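Local structure of dermonecrotic toxin (Pasteurella multocida, 2EBF) at residues T291-L296 / L303-A308. The protein is a mitogenic dermonecrotic toxin that induces bone resorption and is associated with the severe progressive form of atrophic rhinitis in pigs, represented here by its C-terminal region. Residues are numbered along the deposited sequence; the frame is centred on the assembly and turned at random.
Sequences TFFSML and LGFEQA
F305 reaches from the first turn of helix 305-309 to helix 288-300 and meets two side chains there, L296 and F293. Its chi1 of -173° sets CG trans to the backbone N and carries the ring toward L296 and F293. CD1 of L296 lies at the edge of the F305 ring, near its plane, 4.2 Å from F305 CZ. F293 comes in one turn earlier on its helix, and its CE2 stands 4.4 Å from F305 CE1, the two rings meeting obliquely. The contact is purely apolar and modest, with 104 Å² buried in all, and the backbones stay well apart, 8.8 Å between the CA atoms of L296 and F305. It joins two consecutive helices of the PMT C2 region, the second of which starts just after G304 at the N-cap. Other aromatic rings surround F305, with Y267 stacked on it and Y205 and F309 packed edge-to-face. L296 CG lies 4.2 Å above the plane of the F292 ring, offset toward its rim, and L296 also touches I207. Beyond the buried trio, G304, Q307 and A308 are partly exposed and the helix start is more open to solvent; there A308 N bonds to G304 O at 3.0 Å.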
ATOM      1  N   THR A 291      10.513   9.764 -33.444  1.00 41.83           N
ATOM      2  CA  THR A 291       9.799  10.938 -33.944  1.00 41.57           C
ATOM      3  C   THR A 291       8.406  11.009 -33.321  1.00 41.37           C
ATOM      4  O   THR A 291       8.008  12.050 -32.791  1.00 41.46           O
ATOM      5  CB  THR A 291       9.697  10.918 -35.490  1.00 41.55           C
ATOM      6  OG1 THR A 291      11.008  10.781 -36.057  1.00 40.95           O
ATOM      7  CG2 THR A 291       9.044  12.202 -36.018  1.00 41.79           C
ATOM      8  N   PHE A 292       7.688   9.888 -33.381  1.00 41.13           N
ATOM      9  CA  PHE A 292       6.353   9.759 -32.804  1.00 41.13           C
ATOM     10  C   PHE A 292       6.328  10.121 -31.315  1.00 40.84           C
ATOM     11  O   PHE A 292       5.476  10.894 -30.872  1.00 40.94           O
ATOM     12  CB  PHE A 292       5.827   8.336 -33.031  1.00 41.23           C
ATOM     13  CG  PHE A 292       4.548   8.030 -32.303  1.00 41.97           C
ATOM     14  CD1 PHE A 292       3.315   8.342 -32.872  1.00 42.34           C
ATOM     15  CD2 PHE A 292       4.576   7.423 -31.043  1.00 42.14           C
ATOM     16  CE1 PHE A 292       2.124   8.062 -32.201  1.00 42.73           C
ATOM     17  CE2 PHE A 292       3.393   7.134 -30.363  1.00 42.07           C
ATOM     18  CZ  PHE A 292       2.163   7.454 -30.942  1.00 42.61           C
ATOM     19  N   PHE A 293       7.276   9.573 -30.561  1.00 40.70           N
ATOM     20  CA  PHE A 293       7.350   9.781 -29.117  1.00 40.27           C
ATOM     21  C   PHE A 293       7.841  11.185 -28.777  1.00 40.45           C
ATOM     22  O   PHE A 293       7.366  11.799 -27.818  1.00 40.12           O
ATOM     23  CB  PHE A 293       8.250   8.709 -28.476  1.00 40.16           C
ATOM     24  CG  PHE A 293       8.196   8.675 -26.965  1.00 39.59           C
ATOM     25  CD1 PHE A 293       9.358   8.841 -26.215  1.00 39.10           C
ATOM     26  CD2 PHE A 293       6.990   8.467 -26.294  1.00 39.07           C
ATOM     27  CE1 PHE A 293       9.323   8.801 -24.819  1.00 39.25           C
ATOM     28  CE2 PHE A 293       6.945   8.430 -24.890  1.00 38.34           C
ATOM     29  CZ  PHE A 293       8.111   8.600 -24.159  1.00 38.38           C
ATOM     30  N   SER A 294       8.779  11.694 -29.576  1.00 40.51           N
ATOM     31  CA  SER A 294       9.317  13.048 -29.395  1.00 40.88           C
ATOM     32  C   SER A 294       8.242  14.131 -29.488  1.00 41.13           C
ATOM     33  O   SER A 294       8.274  15.108 -28.734  1.00 41.08           O
ATOM     34  CB  SER A 294      10.419  13.333 -30.421  1.00 40.83           C
ATOM     35  OG  SER A 294      11.548  12.520 -30.172  1.00 40.99           O
ATOM     36  N   MET A 295       7.298  13.963 -30.412  1.00 41.53           N
ATOM     37  CA  MET A 295       6.222  14.939 -30.548  1.00 42.28           C
ATOM     38  C   MET A 295       5.096  14.742 -29.549  1.00 41.45           C
ATOM     39  O   MET A 295       4.440  15.712 -29.180  1.00 41.84           O
ATOM     40  CB  MET A 295       5.696  15.066 -31.982  1.00 42.39           C
ATOM     41  CG  MET A 295       5.180  13.819 -32.661  1.00 42.99           C
ATOM     42  SD  MET A 295       5.086  14.212 -34.425  1.00 44.82           S
ATOM     43  CE  MET A 295       4.598  12.645 -35.129  1.00 43.17           C
ATOM     44  N   LEU A 296       4.872  13.504 -29.109  1.00 40.92           N
ATOM     45  CA  LEU A 296       3.999  13.267 -27.952  1.00 40.19           C
ATOM     46  C   LEU A 296       4.476  14.088 -26.766  1.00 39.84           C
ATOM     47  O   LEU A 296       3.681  14.761 -26.105  1.00 39.36           O
ATOM     48  CB  LEU A 296       3.971  11.794 -27.555  1.00 40.26           C
ATOM     49  CG  LEU A 296       3.032  10.810 -28.248  1.00 40.36           C
ATOM     50  CD1 LEU A 296       3.146   9.470 -27.545  1.00 40.54           C
ATOM     51  CD2 LEU A 296       1.590  11.290 -28.225  1.00 40.90           C
ATOM     52  N   LEU A 303       2.964  19.745 -18.716  1.00 38.66           N
ATOM     53  CA  LEU A 303       2.065  18.829 -18.019  1.00 37.07           C
ATOM     54  C   LEU A 303       2.764  17.507 -17.728  1.00 36.35           C
ATOM     55  O   LEU A 303       3.822  17.215 -18.300  1.00 36.26           O
ATOM     56  CB  LEU A 303       0.801  18.577 -18.851  1.00 36.93           C
ATOM     57  CG  LEU A 303      -0.134  19.758 -19.151  1.00 36.53           C
ATOM     58  CD1 LEU A 303      -1.412  19.262 -19.803  1.00 36.51           C
ATOM     59  CD2 LEU A 303      -0.455  20.537 -17.888  1.00 35.14           C
ATOM     60  N   GLY A 304       2.179  16.713 -16.832  1.00 35.00           N
ATOM     61  CA  GLY A 304       2.575  15.315 -16.684  1.00 33.66           C
ATOM     62  C   GLY A 304       2.010  14.526 -17.848  1.00 32.42           C
ATOM     63  O   GLY A 304       0.983  14.905 -18.419  1.00 32.49           O
ATOM     64  N   PHE A 305       2.677  13.434 -18.215  1.00 31.77           N
ATOM     65  CA  PHE A 305       2.273  12.654 -19.392  1.00 30.81           C
ATOM     66  C   PHE A 305       0.859  12.121 -19.221  1.00 30.57           C
ATOM     67  O   PHE A 305      -0.001  12.283 -20.099  1.00 30.33           O
ATOM     68  CB  PHE A 305       3.255  11.507 -19.663  1.00 30.72           C
ATOM     69  CG  PHE A 305       2.993  10.771 -20.952  1.00 30.50           C
ATOM     70  CD1 PHE A 305       3.654  11.139 -22.131  1.00 30.25           C
ATOM     71  CD2 PHE A 305       2.095   9.707 -20.991  1.00 29.54           C
ATOM     72  CE1 PHE A 305       3.416  10.460 -23.326  1.00 30.10           C
ATOM     73  CE2 PHE A 305       1.848   9.027 -22.177  1.00 29.84           C
ATOM     74  CZ  PHE A 305       2.509   9.403 -23.349  1.00 29.98           C
ATOM     75  N   GLU A 306       0.622  11.488 -18.076  1.00 29.83           N
ATOM     76  CA  GLU A 306      -0.692  10.941 -17.764  1.00 29.44           C
ATOM     77  C   GLU A 306      -1.720  12.050 -17.561  1.00 28.81           C
ATOM     78  O   GLU A 306      -2.856  11.926 -18.005  1.00 28.59           O
ATOM     79  CB  GLU A 306      -0.611  10.037 -16.533  1.00 29.25           C
ATOM     80  CG  GLU A 306       0.269   8.804 -16.745  1.00 30.01           C
ATOM     81  CD  GLU A 306       1.732   9.032 -16.391  1.00 30.23           C
ATOM     82  OE1 GLU A 306       2.104  10.170 -16.029  1.00 28.64           O
ATOM     83  OE2 GLU A 306       2.509   8.059 -16.465  1.00 30.54           O
ATOM     84  N   GLN A 307      -1.312  13.133 -16.894  1.00 28.75           N
ATOM     85  CA  GLN A 307      -2.166  14.313 -16.709  1.00 28.83           C
ATOM     86  C   GLN A 307      -2.728  14.815 -18.040  1.00 29.21           C
ATOM     87  O   GLN A 307      -3.888  15.215 -18.129  1.00 28.90           O
ATOM     88  CB  GLN A 307      -1.386  15.447 -16.031  1.00 28.77           C
ATOM     89  CG  GLN A 307      -2.228  16.704 -15.805  1.00 28.30           C
ATOM     90  CD  GLN A 307      -1.460  17.857 -15.199  1.00 28.80           C
ATOM     91  OE1 GLN A 307      -2.038  18.711 -14.518  1.00 30.47           O
ATOM     92  NE2 GLN A 307      -0.160  17.896 -15.439  1.00 28.11           N
ATOM     93  N   ALA A 308      -1.890  14.769 -19.075  1.00 29.33           N
ATOM     94  CA  ALA A 308      -2.234  15.284 -20.391  1.00 29.38           C
ATOM     95  C   ALA A 308      -3.034  14.300 -21.245  1.00 29.64           C
ATOM     96  O   ALA A 308      -3.969  14.706 -21.946  1.00 29.28           O
ATOM     97  CB  ALA A 308      -0.957  15.707 -21.134  1.00 29.43           C
TER